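Local coordinates for protein redox-sensing transcriptional repressor Rex (Thermoanaerobacter ethanolicus, PDB 3WG9) that probably represses transcription as a DNA-binding homodimer that responds to changes in the cellular NADH/NAD(+) redox state, at residues R165-G170 and L182-D187. Sequence-based numbering, arbitrary orientation.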
loop_
_atom_site.group_PDB
_atom_site.type_symbol
_atom_site.label_atom_id
_atom_site.label_comp_id
_atom_site.label_asym_id
_atom_site.label_seq_id
_atom_site.Cartn_x
_atom_site.Cartn_y
_atom_site.Cartn_z
ATOM N N ARG B 165 8.329 22.233 -5.140
ATOM C CA ARG B 165 9.361 22.378 -6.146
ATOM C C ARG B 165 9.038 21.485 -7.328
ATOM O O ARG B 165 9.245 21.889 -8.488
ATOM C CB ARG B 165 10.742 21.925 -5.621
ATOM C CG ARG B 165 11.267 22.755 -4.450
ATOM C CD ARG B 165 12.619 22.200 -4.156
ATOM N NE ARG B 165 13.576 22.644 -5.157
ATOM C CZ ARG B 165 14.862 22.650 -4.909
ATOM N NH1 ARG B 165 15.257 22.188 -3.717
ATOM N NH2 ARG B 165 15.719 23.127 -5.804
ATOM N N LEU B 166 8.651 20.227 -7.051
ATOM C CA LEU B 166 8.360 19.325 -8.220
ATOM C C LEU B 166 7.200 19.847 -9.025
ATOM O O LEU B 166 7.188 19.804 -10.259
ATOM C CB LEU B 166 8.021 17.873 -7.796
ATOM C CG LEU B 166 9.010 17.194 -6.866
ATOM C CD1 LEU B 166 8.545 15.763 -6.543
ATOM C CD2 LEU B 166 10.403 17.157 -7.398
ATOM N N VAL B 167 6.176 20.319 -8.327
ATOM C CA VAL B 167 5.014 20.926 -8.986
ATOM C C VAL B 167 5.378 22.154 -9.850
ATOM O O VAL B 167 5.001 22.239 -11.032
ATOM C CB VAL B 167 3.937 21.291 -7.912
ATOM C CG1 VAL B 167 2.872 22.207 -8.469
ATOM C CG2 VAL B 167 3.297 19.981 -7.313
ATOM N N ARG B 168 6.154 23.084 -9.321
ATOM C CA ARG B 168 6.438 24.268 -10.153
ATOM C C ARG B 168 7.358 23.902 -11.325
ATOM O O ARG B 168 7.355 24.604 -12.337
ATOM C CB ARG B 168 7.048 25.398 -9.330
ATOM C CG ARG B 168 8.453 25.161 -8.896
ATOM C CD ARG B 168 8.943 26.344 -8.046
ATOM N NE ARG B 168 10.293 26.062 -7.592
ATOM C CZ ARG B 168 10.842 26.625 -6.515
ATOM N NH1 ARG B 168 10.164 27.524 -5.820
ATOM N NH2 ARG B 168 12.088 26.351 -6.177
ATOM N N ALA B 169 8.089 22.770 -11.232
ATOM C CA ALA B 169 8.895 22.349 -12.369
ATOM C C ALA B 169 8.097 21.603 -13.421
ATOM O O ALA B 169 8.659 21.223 -14.458
ATOM C CB ALA B 169 10.127 21.539 -11.942
ATOM N N GLY B 170 6.792 21.418 -13.174
ATOM C CA GLY B 170 5.936 20.769 -14.147
ATOM C C GLY B 170 5.638 19.295 -13.946
ATOM O O GLY B 170 5.234 18.612 -14.869
ATOM N N LEU B 182 0.100 15.512 1.572
ATOM C CA LEU B 182 0.646 16.722 0.921
ATOM C C LEU B 182 -0.402 17.572 0.196
ATOM O O LEU B 182 -1.437 17.060 -0.164
ATOM C CB LEU B 182 1.743 16.326 -0.066
ATOM C CG LEU B 182 2.901 15.588 0.592
ATOM C CD1 LEU B 182 3.853 15.189 -0.493
ATOM C CD2 LEU B 182 3.610 16.412 1.657
ATOM N N LYS B 183 -0.110 18.847 -0.029
ATOM C CA LYS B 183 -0.982 19.737 -0.777
ATOM C C LYS B 183 -0.389 19.926 -2.192
ATOM O O LYS B 183 0.773 20.349 -2.293
ATOM C CB LYS B 183 -1.017 21.117 -0.120
ATOM C CG LYS B 183 -1.628 21.157 1.279
ATOM C CD LYS B 183 -2.756 20.157 1.451
ATOM C CE LYS B 183 -3.044 19.938 2.941
ATOM N NZ LYS B 183 -3.195 21.255 3.633
ATOM N N VAL B 184 -1.181 19.649 -3.232
ATOM C CA VAL B 184 -0.780 19.917 -4.632
ATOM C C VAL B 184 -2.005 20.497 -5.333
ATOM O O VAL B 184 -3.142 20.299 -4.884
ATOM C CB VAL B 184 -0.352 18.602 -5.397
ATOM C CG1 VAL B 184 0.896 17.914 -4.714
ATOM C CG2 VAL B 184 -1.470 17.651 -5.427
ATOM N N PRO B 185 -1.786 21.159 -6.475
ATOM C CA PRO B 185 -2.884 21.712 -7.251
ATOM C C PRO B 185 -3.740 20.561 -7.744
ATOM O O PRO B 185 -3.258 19.430 -7.921
ATOM C CB PRO B 185 -2.173 22.415 -8.432
ATOM C CG PRO B 185 -0.822 22.767 -7.904
ATOM C CD PRO B 185 -0.463 21.703 -6.862
ATOM N N ASP B 186 -4.990 20.865 -8.039
ATOM C CA ASP B 186 -5.977 19.860 -8.375
ATOM C C ASP B 186 -5.617 19.115 -9.653
ATOM O O ASP B 186 -6.105 18.003 -9.890
ATOM C CB ASP B 186 -7.348 20.509 -8.575
ATOM C CG ASP B 186 -8.048 20.824 -7.266
ATOM O OD1 ASP B 186 -7.546 20.467 -6.185
ATOM O OD2 ASP B 186 -9.128 21.451 -7.314
ATOM N N ASP B 187 -4.769 19.704 -10.488
ATOM C CA ASP B 187 -4.479 19.052 -11.765
ATOM C C ASP B 187 -3.324 18.043 -11.645
ATOM O O ASP B 187 -3.060 17.307 -12.595
ATOM C CB ASP B 187 -4.111 20.099 -12.849
ATOM C CG ASP B 187 -2.905 20.919 -12.451
ATOM O OD1 ASP B 187 -3.084 21.738 -11.537
ATOM O OD2 ASP B 187 -1.747 20.744 -12.991
#
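Val-167, on the last turn of helix 159-168, spreads its two methyls over Val-184 and Pro-185 of the loop that leads to strand 189-192. Val-167 CG1 stands anti to its own backbone N (chi1 166°) and meets two carbons of the proline ring, 3.7 Å from Pro-185 CD and 3.8 Å from Pro-185 CG, the two side chains reaching toward each other. Val-167 CG2, beside the backbone N, lies 4.1 Å from Val-184 CG1, where the valines approach at a slant. The contact is apolar, carried by these side-chain carbons without a hydrogen bond between the segments, and lies at the surface. An alanine here would remove both methyls and would probably leave Pro-185 CD and CG and Val-184 CG1 without their partner on the helix. Val-184 also touches Ile-174 and Leu-190, on the neighbouring strands 173-176 and 189-192, while Gln-160 NE2, earlier on the helix, is hydrogen-bonded to Lys-183 O. Three residues after Val-167 the helix closes in a Schellman motif: Gly-170 N, at positive phi, bonds to Val-167 O at 2.9 Å. The arrangement joins a helix to the connection between the last two parallel strands of the sheet, on the periphery of the Rossmann-fold domain of this Rex repressor.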